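Transcriptional regulator (PDB 4YV9) binds SHP peptide pheromones and DNA and probably regulates transcription in streptococcal quorum sensing, here captured with a cyclic peptide inhibitor. Local coordinates at residues B[103-107]-B[129-133]; B[225-229]-B[249-254]; B[244-248]-B[269-274]. All coordinates share one frame; numbering follows the deposited sequence.

All three contacts join helices of the repeat domain, the pheromone-binding part expected of an Rgg regulator. Contact 1 lies near the start of that domain, whereas contacts 2 and 3 stand together at its C-terminal end, with centres about 10 Å apart and helix 242-256 common to both. They touch through Tyr229, whose OH lies 3.0 Å from His269 ND1 of contact 3, and through Leu228, which packs on Asp246. Contact 1 is remote from this pair: its centre is about 34 Å from that of contact 2 and 37 Å from that of contact 3. Contacts 1 and 2 both reach the second subunit, and contact 2 also borders the bound peptide, through Val226.

Contact 1. Residues B[103-107]-B[129-133]; sequences DYEST and RLTDY
Helices 103-107 and 129-133 cross at -123° with their axes 10.4 Å apart, and the backbones come nearest at Tyr104 and Leu130. At the solvent-facing side, Arg129 grips the carboxylate of Asp103 side-on with two nitrogens. NE donates to Asp103 OD2 at 2.7 Å in an almost straight bond close to the guanidinium plane, although it meets that oxygen from above the carboxylate plane; NH2 reaches Asp103 OD1 from the syn side at 2.8 Å. Holding both oxygens at once should restrain rotation of the carboxylate, whose plane is turned 36° from the guanidinium. A bend at chi3 (-61°) swings the Arg129 head back toward its partner.

Deeper in, the Tyr104 ring forms an offset stack with Tyr133: the centroids are 4.7 Å apart, and CE2 of Tyr104 sits over one face of the Tyr133 ring. The phenol end of Tyr104 runs on past that ring, bringing its OH 3.3 Å from Tyr133 CB. Leu130 meets the Tyr104 ring obliquely, its CD1 lying 3.9 Å from Tyr104 CD1. Helix 142-151 continues the packing: Tyr143 touches both tyrosines, Leu147 and Cys151 meet Leu130, and Tyr133 OH is hydrogen-bonded to Glu144 OE2.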
ATOM      1  N   ASP B 103     -13.285 -21.803 -12.873  1.00 51.39           N
ATOM      2  CA  ASP B 103     -14.676 -21.354 -12.755  1.00 53.70           C
ATOM      3  C   ASP B 103     -14.782 -19.905 -12.302  1.00 51.94           C
ATOM      4  O   ASP B 103     -15.438 -19.101 -12.963  1.00 47.00           O
ATOM      5  CB  ASP B 103     -15.474 -22.247 -11.799  1.00 53.76           C
ATOM      6  CG  ASP B 103     -16.984 -22.032 -11.917  1.00 55.79           C
ATOM      7  OD1 ASP B 103     -17.514 -22.018 -13.054  1.00 59.43           O
ATOM      8  OD2 ASP B 103     -17.652 -21.870 -10.874  1.00 54.32           O
ATOM      9  N   TYR B 104     -14.127 -19.558 -11.198  1.00 47.06           N
ATOM     10  CA  TYR B 104     -14.273 -18.210 -10.659  1.00 44.43           C
ATOM     11  C   TYR B 104     -13.633 -17.167 -11.567  1.00 39.79           C
ATOM     12  O   TYR B 104     -14.177 -16.074 -11.733  1.00 38.17           O
ATOM     13  CB  TYR B 104     -13.678 -18.109  -9.255  1.00 41.34           C
ATOM     14  CG  TYR B 104     -14.195 -19.173  -8.317  1.00 44.71           C
ATOM     15  CD1 TYR B 104     -15.505 -19.618  -8.400  1.00 45.95           C
ATOM     16  CD2 TYR B 104     -13.358 -19.754  -7.369  1.00 47.18           C
ATOM     17  CE1 TYR B 104     -15.974 -20.598  -7.562  1.00 49.03           C
ATOM     18  CE2 TYR B 104     -13.820 -20.732  -6.527  1.00 48.09           C
ATOM     19  CZ  TYR B 104     -15.126 -21.149  -6.626  1.00 47.34           C
ATOM     20  OH  TYR B 104     -15.589 -22.130  -5.789  1.00 47.70           O
ATOM     21  N   GLU B 105     -12.493 -17.508 -12.156  1.00 41.94           N
ATOM     22  CA  GLU B 105     -11.815 -16.609 -13.084  1.00 39.52           C
ATOM     23  C   GLU B 105     -12.668 -16.316 -14.331  1.00 44.84           C
ATOM     24  O   GLU B 105     -12.792 -15.171 -14.751  1.00 46.87           O
ATOM     25  CB  GLU B 105     -10.471 -17.188 -13.519  1.00 39.79           C
ATOM     26  CG  GLU B 105      -9.352 -17.153 -12.446  1.00 56.39           C
ATOM     27  CD  GLU B 105      -9.515 -18.225 -11.397  1.00 54.45           C
ATOM     28  OE1 GLU B 105     -10.446 -19.047 -11.537  1.00 50.42           O
ATOM     29  OE2 GLU B 105      -8.723 -18.247 -10.427  1.00 52.19           O
ATOM     30  N   SER B 106     -13.236 -17.346 -14.938  1.00 50.36           N
ATOM     31  CA  SER B 106     -13.991 -17.109 -16.162  1.00 49.36           C
ATOM     32  C   SER B 106     -15.280 -16.396 -15.808  1.00 43.72           C
ATOM     33  O   SER B 106     -15.717 -15.529 -16.553  1.00 46.51           O
ATOM     34  CB  SER B 106     -14.252 -18.407 -16.933  1.00 54.82           C
ATOM     35  OG  SER B 106     -14.917 -19.367 -16.138  1.00 58.74           O
ATOM     36  N   THR B 107     -15.872 -16.735 -14.660  1.00 39.73           N
ATOM     37  CA  THR B 107     -17.057 -16.022 -14.190  1.00 40.04           C
ATOM     38  C   THR B 107     -16.738 -14.533 -14.048  1.00 38.51           C
ATOM     39  O   THR B 107     -17.524 -13.681 -14.450  1.00 42.25           O
ATOM     40  CB  THR B 107     -17.589 -16.581 -12.839  1.00 44.12           C
ATOM     41  OG1 THR B 107     -18.244 -17.841 -13.063  1.00 43.80           O
ATOM     42  CG2 THR B 107     -18.591 -15.603 -12.228  1.00 38.24           C
ATOM     43  N   ARG B 129     -22.195 -19.979  -7.573  1.00 45.98           N
ATOM     44  CA  ARG B 129     -21.026 -20.773  -7.183  1.00 47.58           C
ATOM     45  C   ARG B 129     -19.950 -19.870  -6.601  1.00 49.18           C
ATOM     46  O   ARG B 129     -19.263 -20.237  -5.642  1.00 50.01           O
ATOM     47  CB  ARG B 129     -20.453 -21.569  -8.362  1.00 54.17           C
ATOM     48  CG  ARG B 129     -21.321 -22.743  -8.796  1.00 60.67           C
ATOM     49  CD  ARG B 129     -20.557 -23.717  -9.677  1.00 54.94           C
ATOM     50  NE  ARG B 129     -20.075 -23.113 -10.914  1.00 52.03           N
ATOM     51  CZ  ARG B 129     -20.780 -23.055 -12.039  1.00 56.90           C
ATOM     52  NH1 ARG B 129     -22.007 -23.558 -12.083  1.00 51.66           N
ATOM     53  NH2 ARG B 129     -20.259 -22.499 -13.126  1.00 57.50           N
ATOM     54  N   LEU B 130     -19.813 -18.680  -7.170  1.00 44.24           N
ATOM     55  CA  LEU B 130     -18.824 -17.729  -6.688  1.00 43.65           C
ATOM     56  C   LEU B 130     -19.197 -17.167  -5.316  1.00 42.04           C
ATOM     57  O   LEU B 130     -18.344 -17.071  -4.445  1.00 44.47           O
ATOM     58  CB  LEU B 130     -18.638 -16.578  -7.686  1.00 36.83           C
ATOM     59  CG  LEU B 130     -17.666 -15.503  -7.201  1.00 42.92           C
ATOM     60  CD1 LEU B 130     -16.267 -16.063  -7.118  1.00 46.54           C
ATOM     61  CD2 LEU B 130     -17.690 -14.277  -8.084  1.00 47.23           C
ATOM     62  N   THR B 131     -20.456 -16.776  -5.127  1.00 46.33           N
ATOM     63  CA  THR B 131     -20.851 -16.206  -3.839  1.00 48.00           C
ATOM     64  C   THR B 131     -20.790 -17.282  -2.741  1.00 47.81           C
ATOM     65  O   THR B 131     -20.388 -16.999  -1.606  1.00 45.56           O
ATOM     66  CB  THR B 131     -22.259 -15.556  -3.887  1.00 42.76           C
ATOM     67  OG1 THR B 131     -23.249 -16.507  -4.305  1.00 43.18           O
ATOM     68  CG2 THR B 131     -22.258 -14.369  -4.837  1.00 43.66           C
ATOM     69  N   ASP B 132     -21.161 -18.512  -3.088  1.00 45.35           N
ATOM     70  CA  ASP B 132     -21.018 -19.628  -2.165  1.00 49.73           C
ATOM     71  C   ASP B 132     -19.553 -19.814  -1.751  1.00 50.67           C
ATOM     72  O   ASP B 132     -19.264 -19.978  -0.564  1.00 52.71           O
ATOM     73  CB  ASP B 132     -21.563 -20.924  -2.775  1.00 43.34           C
ATOM     74  CG  ASP B 132     -23.083 -20.990  -2.751  1.00 51.50           C
ATOM     75  OD1 ASP B 132     -23.722 -20.085  -2.169  1.00 50.42           O
ATOM     76  OD2 ASP B 132     -23.639 -21.959  -3.311  1.00 53.64           O
ATOM     77  N   TYR B 133     -18.633 -19.787  -2.719  1.00 41.00           N
ATOM     78  CA  TYR B 133     -17.202 -19.819  -2.413  1.00 35.49           C
ATOM     79  C   TYR B 133     -16.813 -18.694  -1.454  1.00 41.31           C
ATOM     80  O   TYR B 133     -16.093 -18.922  -0.471  1.00 41.89           O
ATOM     81  CB  TYR B 133     -16.342 -19.706  -3.687  1.00 42.24           C
ATOM     82  CG  TYR B 133     -14.886 -19.431  -3.371  1.00 38.71           C
ATOM     83  CD1 TYR B 133     -14.099 -20.398  -2.752  1.00 41.20           C
ATOM     84  CD2 TYR B 133     -14.307 -18.192  -3.654  1.00 37.34           C
ATOM     85  CE1 TYR B 133     -12.771 -20.152  -2.430  1.00 44.35           C
ATOM     86  CE2 TYR B 133     -12.965 -17.930  -3.340  1.00 37.78           C
ATOM     87  CZ  TYR B 133     -12.210 -18.919  -2.726  1.00 43.71           C
ATOM     88  OH  TYR B 133     -10.904 -18.686  -2.401  1.00 43.52           O
TER

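Contact 2. Residues B[225-229]-B[249-254]; sequences TVFLY and QALQIF
Thr225, Leu228 and Tyr229 pack against Ala250, Ile253 and Phe254 where consecutive helices 221-236 and 242-256 of the all-helical, TPR-like repeat domain run nearly antiparallel. The segment axes approach to 8.8 Å and cross at -151°, a close fit made possible by the small Ala250 at the middle of the interface. Its methyl is the bump that enters the hollow between Thr225, Leu228 and Tyr229: CB lies 3.6 Å from Thr225 O and 3.7 Å from Tyr229 CB, and it meets the tyrosine ring at its edge.

Leu228 fills the groove on one flank. Its CD2 branch reaches across to the backbone of the opposing helix, 3.7 Å from Ala250 N, and settles among Gln249 CB, Ala250 CB and Ile253 CD1. On the other flank Tyr229 extends past Ala250 until its CE2 approaches Leu251 CD2; farther out, its ring meets Tyr266 and His269 of helix 260-273 edge-to-face.

At the far end Thr225 is the projecting group. It reaches tip to tip toward Ile253, with OG1 3.5 Å from Ile253 CG2, while that hydroxyl is hydrogen-bonded to Phe221 O within its own helix. Val226 closes the same end, placing CG2 at the edge of the Phe254 ring and also packing on the bound peptide. Leu257 of the second subunit covers Thr225 and Ile253, so the helix pair also forms part of the dimer contact. With Thr225 CG2 held anti to the backbone N, its methyl points across to Phe254 in a CH-pi contact, 4.0 Å from the ring centroid, 24° off the normal and displaced toward the rim.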
ATOM      1  N   THR B 225     -12.402  11.535   0.079  1.00 33.21           N
ATOM      2  CA  THR B 225     -13.080  12.506  -0.786  1.00 37.27           C
ATOM      3  C   THR B 225     -14.365  11.922  -1.352  1.00 36.39           C
ATOM      4  O   THR B 225     -15.403  12.583  -1.357  1.00 36.63           O
ATOM      5  CB  THR B 225     -12.195  12.954  -1.935  1.00 37.56           C
ATOM      6  OG1 THR B 225     -11.024  13.583  -1.412  1.00 36.19           O
ATOM      7  CG2 THR B 225     -12.947  13.935  -2.845  1.00 37.51           C
ATOM      8  N   VAL B 226     -14.293  10.675  -1.819  1.00 37.17           N
ATOM      9  CA  VAL B 226     -15.483   9.998  -2.329  1.00 38.51           C
ATOM     10  C   VAL B 226     -16.497   9.816  -1.201  1.00 38.31           C
ATOM     11  O   VAL B 226     -17.690  10.055  -1.382  1.00 41.68           O
ATOM     12  CB  VAL B 226     -15.118   8.634  -2.969  1.00 44.07           C
ATOM     13  CG1 VAL B 226     -16.356   7.801  -3.242  1.00 39.39           C
ATOM     14  CG2 VAL B 226     -14.320   8.854  -4.267  1.00 36.53           C
ATOM     15  N   PHE B 227     -16.014   9.411  -0.026  1.00 40.51           N
ATOM     16  CA  PHE B 227     -16.884   9.247   1.140  1.00 38.92           C
ATOM     17  C   PHE B 227     -17.523  10.571   1.568  1.00 35.26           C
ATOM     18  O   PHE B 227     -18.665  10.593   2.017  1.00 38.50           O
ATOM     19  CB  PHE B 227     -16.099   8.633   2.294  1.00 36.18           C
ATOM     20  CG  PHE B 227     -16.939   8.283   3.494  1.00 41.07           C
ATOM     21  CD1 PHE B 227     -18.068   7.484   3.368  1.00 42.74           C
ATOM     22  CD2 PHE B 227     -16.592   8.741   4.748  1.00 42.61           C
ATOM     23  CE1 PHE B 227     -18.839   7.161   4.472  1.00 43.11           C
ATOM     24  CE2 PHE B 227     -17.362   8.418   5.857  1.00 51.05           C
ATOM     25  CZ  PHE B 227     -18.484   7.627   5.712  1.00 48.74           C
ATOM     26  N   LEU B 228     -16.799  11.679   1.431  1.00 35.87           N
ATOM     27  CA  LEU B 228     -17.399  12.994   1.694  1.00 39.88           C
ATOM     28  C   LEU B 228     -18.621  13.182   0.796  1.00 38.44           C
ATOM     29  O   LEU B 228     -19.660  13.662   1.230  1.00 38.65           O
ATOM     30  CB  LEU B 228     -16.387  14.117   1.449  1.00 36.68           C
ATOM     31  CG  LEU B 228     -16.879  15.552   1.617  1.00 37.54           C
ATOM     32  CD1 LEU B 228     -17.395  15.775   3.024  1.00 42.40           C
ATOM     33  CD2 LEU B 228     -15.727  16.493   1.314  1.00 39.00           C
ATOM     34  N   TYR B 229     -18.489  12.768  -0.459  1.00 41.01           N
ATOM     35  CA  TYR B 229     -19.562  12.975  -1.425  1.00 49.55           C
ATOM     36  C   TYR B 229     -20.738  12.056  -1.121  1.00 45.11           C
ATOM     37  O   TYR B 229     -21.867  12.495  -1.046  1.00 46.07           O
ATOM     38  CB  TYR B 229     -19.072  12.736  -2.853  1.00 48.86           C
ATOM     39  CG  TYR B 229     -20.135  13.057  -3.882  1.00 47.98           C
ATOM     40  CD1 TYR B 229     -21.105  12.118  -4.227  1.00 46.29           C
ATOM     41  CD2 TYR B 229     -20.171  14.295  -4.505  1.00 39.99           C
ATOM     42  CE1 TYR B 229     -22.074  12.399  -5.162  1.00 46.51           C
ATOM     43  CE2 TYR B 229     -21.137  14.582  -5.445  1.00 44.29           C
ATOM     44  CZ  TYR B 229     -22.088  13.630  -5.764  1.00 44.06           C
ATOM     45  OH  TYR B 229     -23.056  13.913  -6.690  1.00 49.07           O
ATOM     46  N   GLN B 249     -18.192  20.343  -1.698  1.00 39.85           N
ATOM     47  CA  GLN B 249     -16.802  20.334  -1.224  1.00 39.50           C
ATOM     48  C   GLN B 249     -15.986  19.223  -1.888  1.00 40.90           C
ATOM     49  O   GLN B 249     -14.843  19.437  -2.311  1.00 43.66           O
ATOM     50  CB  GLN B 249     -16.759  20.183   0.303  1.00 39.13           C
ATOM     51  CG  GLN B 249     -17.271  21.423   1.045  1.00 45.76           C
ATOM     52  CD  GLN B 249     -17.407  21.181   2.531  1.00 51.63           C
ATOM     53  OE1 GLN B 249     -17.072  20.111   3.015  1.00 50.16           O
ATOM     54  NE2 GLN B 249     -17.896  22.175   3.260  1.00 56.98           N
ATOM     55  N   ALA B 250     -16.577  18.038  -1.995  1.00 41.40           N
ATOM     56  CA  ALA B 250     -15.901  16.926  -2.659  1.00 39.77           C
ATOM     57  C   ALA B 250     -15.602  17.273  -4.107  1.00 39.78           C
ATOM     58  O   ALA B 250     -14.520  16.970  -4.599  1.00 40.77           O
ATOM     59  CB  ALA B 250     -16.731  15.652  -2.578  1.00 35.32           C
ATOM     60  N   LEU B 251     -16.551  17.925  -4.784  1.00 34.30           N
ATOM     61  CA  LEU B 251     -16.346  18.322  -6.176  1.00 39.51           C
ATOM     62  C   LEU B 251     -15.144  19.252  -6.282  1.00 37.95           C
ATOM     63  O   LEU B 251     -14.304  19.095  -7.172  1.00 37.45           O
ATOM     64  CB  LEU B 251     -17.594  19.014  -6.759  1.00 41.14           C
ATOM     65  CG  LEU B 251     -18.842  18.161  -7.001  1.00 43.48           C
ATOM     66  CD1 LEU B 251     -20.018  18.991  -7.559  1.00 42.49           C
ATOM     67  CD2 LEU B 251     -18.521  16.992  -7.913  1.00 41.52           C
ATOM     68  N   GLN B 252     -15.092  20.234  -5.383  1.00 31.81           N
ATOM     69  CA  GLN B 252     -13.984  21.190  -5.332  1.00 41.01           C
ATOM     70  C   GLN B 252     -12.636  20.482  -5.171  1.00 39.46           C
ATOM     71  O   GLN B 252     -11.641  20.874  -5.792  1.00 32.99           O
ATOM     72  CB  GLN B 252     -14.168  22.179  -4.175  1.00 47.08           C
ATOM     73  CG  GLN B 252     -15.317  23.167  -4.329  1.00 61.72           C
ATOM     74  CD  GLN B 252     -15.433  24.109  -3.131  1.00 77.71           C
ATOM     75  OE1 GLN B 252     -14.497  24.846  -2.809  1.00 82.39           O
ATOM     76  NE2 GLN B 252     -16.585  24.081  -2.463  1.00 86.52           N
ATOM     77  N   ILE B 253     -12.603  19.446  -4.337  1.00 37.94           N
ATOM     78  CA  ILE B 253     -11.366  18.682  -4.129  1.00 33.46           C
ATOM     79  C   ILE B 253     -10.884  18.066  -5.459  1.00 35.13           C
ATOM     80  O   ILE B 253      -9.743  18.278  -5.867  1.00 35.04           O
ATOM     81  CB  ILE B 253     -11.563  17.580  -3.055  1.00 32.86           C
ATOM     82  CG1 ILE B 253     -11.810  18.234  -1.695  1.00 33.15           C
ATOM     83  CG2 ILE B 253     -10.340  16.673  -2.974  1.00 32.88           C
ATOM     84  CD1 ILE B 253     -12.113  17.273  -0.576  1.00 36.72           C
ATOM     85  N   PHE B 254     -11.753  17.319  -6.139  1.00 34.26           N
ATOM     86  CA  PHE B 254     -11.426  16.772  -7.463  1.00 32.31           C
ATOM     87  C   PHE B 254     -10.911  17.874  -8.394  1.00 36.84           C
ATOM     88  O   PHE B 254      -9.910  17.703  -9.092  1.00 35.95           O
ATOM     89  CB  PHE B 254     -12.649  16.109  -8.112  1.00 35.23           C
ATOM     90  CG  PHE B 254     -13.117  14.854  -7.432  1.00 40.08           C
ATOM     91  CD1 PHE B 254     -12.213  13.899  -6.981  1.00 41.08           C
ATOM     92  CD2 PHE B 254     -14.473  14.619  -7.258  1.00 39.45           C
ATOM     93  CE1 PHE B 254     -12.659  12.733  -6.365  1.00 35.92           C
ATOM     94  CE2 PHE B 254     -14.922  13.466  -6.636  1.00 40.21           C
ATOM     95  CZ  PHE B 254     -14.017  12.518  -6.191  1.00 33.80           C
TER

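Contact 3. Residues B[244-248]-B[269-274]; sequences KDDMR and HYRKEV
Apolar packing between Met247, Tyr270 and Val274 joins segments 244-248 and 269-274, whose helical parts run at 154° to each other with axes 11.6 Å apart. Long side chains span this wide separation. Met247, present as selenomethionine, puts CB at the edge of the Tyr270 ring, 3.8 Å from Tyr270 CD1; farther along, its CE meets Val274 CG2 tip to tip at 3.9 Å. The other branch of Val274, CG1, rests against the extended Lys244 chain, 3.5 Å from Lys244 CE.

The aromatic contacts centre on Tyr270. Met247 SE lies obliquely to its ring, 5.5 Å from the centroid, in a Met-aromatic contact. Within the ring's own segment, Val274, four residues on, lays CB over the ring centre. Chi1 of -170° sends the ring of Tyr270 out from its helix to the opposing one.

No hydrogen bond crosses between the segments; Tyr270 OH stands over one face of the Arg248 guanidinium and packs against the aliphatic part of that chain, 3.7 Å from Arg248 CD. Tyr229 of helix 221-236 also packs against Met247 and Tyr270. The arrangement is antiparallel helix-helix packing of the kind that builds TPR-like repeat domains, here joining the last two helices of the modelled chain.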
ATOM      1  N   LYS B 244     -25.602  18.651   0.709  1.00 52.49           N
ATOM      2  CA  LYS B 244     -25.246  19.305  -0.545  1.00 53.62           C
ATOM      3  C   LYS B 244     -23.937  20.069  -0.387  1.00 47.58           C
ATOM      4  O   LYS B 244     -23.141  20.123  -1.310  1.00 45.30           O
ATOM      5  CB  LYS B 244     -26.351  20.270  -1.017  1.00 59.97           C
ATOM      6  CG  LYS B 244     -27.683  19.620  -1.380  1.00 63.15           C
ATOM      7  CD  LYS B 244     -28.720  20.680  -1.803  1.00 66.25           C
ATOM      8  CE  LYS B 244     -30.071  20.052  -2.145  1.00 72.79           C
ATOM      9  NZ  LYS B 244     -31.115  21.051  -2.540  1.00 76.23           N
ATOM     10  N   ASP B 245     -23.720  20.680   0.775  1.00 50.82           N
ATOM     11  CA  ASP B 245     -22.445  21.347   1.024  1.00 48.86           C
ATOM     12  C   ASP B 245     -21.302  20.331   0.965  1.00 52.99           C
ATOM     13  O   ASP B 245     -20.262  20.578   0.354  1.00 47.33           O
ATOM     14  CB  ASP B 245     -22.449  22.057   2.375  1.00 50.39           C
ATOM     15  CG  ASP B 245     -23.485  23.161   2.455  1.00 69.93           C
ATOM     16  OD1 ASP B 245     -23.844  23.726   1.395  1.00 69.59           O
ATOM     17  OD2 ASP B 245     -23.940  23.462   3.583  1.00 76.79           O
ATOM     18  N   ASP B 246     -21.502  19.180   1.593  1.00 48.18           N
ATOM     19  CA  ASP B 246     -20.484  18.129   1.561  1.00 46.81           C
ATOM     20  C   ASP B 246     -20.167  17.691   0.130  1.00 47.16           C
ATOM     21  O   ASP B 246     -18.995  17.554  -0.239  1.00 44.76           O
ATOM     22  CB  ASP B 246     -20.927  16.929   2.389  1.00 48.50           C
ATOM     23  CG  ASP B 246     -20.979  17.241   3.874  1.00 55.88           C
ATOM     24  OD1 ASP B 246     -20.491  18.323   4.278  1.00 57.72           O
ATOM     25  OD2 ASP B 246     -21.496  16.398   4.636  1.00 53.22           O
HETATM   26  N   MSE B 247     -21.205  17.496  -0.682  1.00 47.29           N
HETATM   27  CA  MSE B 247     -21.007  17.057  -2.059  1.00 41.98           C
HETATM   28  C   MSE B 247     -20.271  18.123  -2.865  1.00 43.19           C
HETATM   29  O   MSE B 247     -19.377  17.801  -3.659  1.00 42.46           O
HETATM   30  CB  MSE B 247     -22.348  16.712  -2.720  1.00 51.86           C
HETATM   31  CG  MSE B 247     -22.999  15.447  -2.162  1.00 52.92           C
HETATM   32 SE   MSE B 247     -24.921  15.297  -2.557  1.00 67.92          SE
HETATM   33  CE  MSE B 247     -24.838  14.111  -4.082  1.00 56.82           C
ATOM     34  N   ARG B 248     -20.640  19.390  -2.671  1.00 44.74           N
ATOM     35  CA  ARG B 248     -19.963  20.469  -3.394  1.00 44.58           C
ATOM     36  C   ARG B 248     -18.486  20.590  -2.975  1.00 45.25           C
ATOM     37  O   ARG B 248     -17.634  20.899  -3.799  1.00 41.34           O
ATOM     38  CB  ARG B 248     -20.690  21.797  -3.191  1.00 45.45           C
ATOM     39  CG  ARG B 248     -21.810  22.008  -4.201  1.00 59.50           C
ATOM     40  CD  ARG B 248     -22.596  23.283  -3.923  1.00 70.11           C
ATOM     41  NE  ARG B 248     -23.034  23.332  -2.531  1.00 70.55           N
ATOM     42  CZ  ARG B 248     -24.116  23.975  -2.108  1.00 77.62           C
ATOM     43  NH1 ARG B 248     -24.881  24.638  -2.970  1.00 75.78           N
ATOM     44  NH2 ARG B 248     -24.431  23.956  -0.821  1.00 77.76           N
ATOM     45  N   HIS B 269     -23.425  13.412 -11.524  1.00 57.25           N
ATOM     46  CA  HIS B 269     -24.276  12.806 -10.496  1.00 60.62           C
ATOM     47  C   HIS B 269     -24.998  13.889  -9.709  1.00 60.44           C
ATOM     48  O   HIS B 269     -26.208  13.807  -9.483  1.00 59.46           O
ATOM     49  CB  HIS B 269     -23.445  11.928  -9.551  1.00 64.03           C
ATOM     50  CG  HIS B 269     -24.261  11.165  -8.549  1.00 72.98           C
ATOM     51  ND1 HIS B 269     -24.957  11.775  -7.527  1.00 78.50           N
ATOM     52  CD2 HIS B 269     -24.482   9.835  -8.410  1.00 73.30           C
ATOM     53  CE1 HIS B 269     -25.575  10.857  -6.807  1.00 77.96           C
ATOM     54  NE2 HIS B 269     -25.302   9.671  -7.320  1.00 75.98           N
ATOM     55  N   TYR B 270     -24.249  14.911  -9.304  1.00 59.70           N
ATOM     56  CA  TYR B 270     -24.808  16.050  -8.585  1.00 55.63           C
ATOM     57  C   TYR B 270     -25.943  16.748  -9.366  1.00 58.11           C
ATOM     58  O   TYR B 270     -27.054  16.875  -8.854  1.00 59.05           O
ATOM     59  CB  TYR B 270     -23.704  17.060  -8.248  1.00 50.30           C
ATOM     60  CG  TYR B 270     -24.158  18.142  -7.295  1.00 55.95           C
ATOM     61  CD1 TYR B 270     -24.024  17.986  -5.918  1.00 53.31           C
ATOM     62  CD2 TYR B 270     -24.746  19.315  -7.770  1.00 59.82           C
ATOM     63  CE1 TYR B 270     -24.456  18.973  -5.041  1.00 53.30           C
ATOM     64  CE2 TYR B 270     -25.176  20.302  -6.901  1.00 63.31           C
ATOM     65  CZ  TYR B 270     -25.024  20.127  -5.540  1.00 57.11           C
ATOM     66  OH  TYR B 270     -25.452  21.108  -4.680  1.00 62.50           O
ATOM     67  N   ARG B 271     -25.671  17.201 -10.589  1.00 58.91           N
ATOM     68  CA  ARG B 271     -26.686  17.894 -11.385  1.00 67.00           C
ATOM     69  C   ARG B 271     -27.936  17.047 -11.629  1.00 71.21           C
ATOM     70  O   ARG B 271     -29.040  17.583 -11.763  1.00 71.30           O
ATOM     71  CB  ARG B 271     -26.101  18.343 -12.726  1.00 72.44           C
ATOM     72  CG  ARG B 271     -25.310  19.640 -12.652  1.00 78.87           C
ATOM     73  CD  ARG B 271     -24.803  20.058 -14.025  1.00 88.30           C
ATOM     74  NE  ARG B 271     -24.004  19.000 -14.639  1.00 91.95           N
ATOM     75  CZ  ARG B 271     -22.879  19.202 -15.318  1.00 87.56           C
ATOM     76  NH1 ARG B 271     -22.225  18.169 -15.831  1.00 87.03           N
ATOM     77  NH2 ARG B 271     -22.405  20.431 -15.482  1.00 85.50           N
ATOM     78  N   LYS B 272     -27.763  15.729 -11.679  1.00 74.52           N
ATOM     79  CA  LYS B 272     -28.888  14.819 -11.894  1.00 83.93           C
ATOM     80  C   LYS B 272     -29.695  14.586 -10.615  1.00 82.76           C
ATOM     81  O   LYS B 272     -30.903  14.813 -10.585  1.00 87.75           O
ATOM     82  CB  LYS B 272     -28.394  13.478 -12.446  1.00 87.53           C
ATOM     83  CG  LYS B 272     -29.316  12.297 -12.152  1.00 91.77           C
ATOM     84  CD  LYS B 272     -29.982  11.755 -13.408  1.00 99.32           C
ATOM     85  CE  LYS B 272     -30.416  10.305 -13.220  1.00 98.81           C
ATOM     86  NZ  LYS B 272     -31.658   9.985 -13.979  1.00105.39           N
ATOM     87  N   GLU B 273     -29.024  14.143  -9.556  1.00 74.15           N
ATOM     88  CA  GLU B 273     -29.724  13.750  -8.339  1.00 74.21           C
ATOM     89  C   GLU B 273     -30.068  14.928  -7.423  1.00 76.10           C
ATOM     90  O   GLU B 273     -30.914  14.800  -6.538  1.00 85.50           O
ATOM     91  CB  GLU B 273     -28.897  12.718  -7.572  1.00 73.89           C
ATOM     92  CG  GLU B 273     -28.699  11.410  -8.330  1.00 80.45           C
ATOM     93  CD  GLU B 273     -29.984  10.614  -8.489  1.00 87.91           C
ATOM     94  OE1 GLU B 273     -30.240   9.721  -7.650  1.00 87.96           O
ATOM     95  OE2 GLU B 273     -30.738  10.874  -9.452  1.00 95.74           O
ATOM     96  N   VAL B 274     -29.433  16.075  -7.640  1.00 67.73           N
ATOM     97  CA  VAL B 274     -29.663  17.229  -6.777  1.00 72.22           C
ATOM     98  C   VAL B 274     -30.285  18.390  -7.544  1.00 75.83           C
ATOM     99  O   VAL B 274     -29.577  19.167  -8.186  1.00 77.32           O
ATOM    100  CB  VAL B 274     -28.352  17.707  -6.110  1.00 75.90           C
ATOM    101  CG1 VAL B 274     -28.641  18.791  -5.085  1.00 78.08           C
ATOM    102  CG2 VAL B 274     -27.620  16.537  -5.466  1.00 75.07           C
TER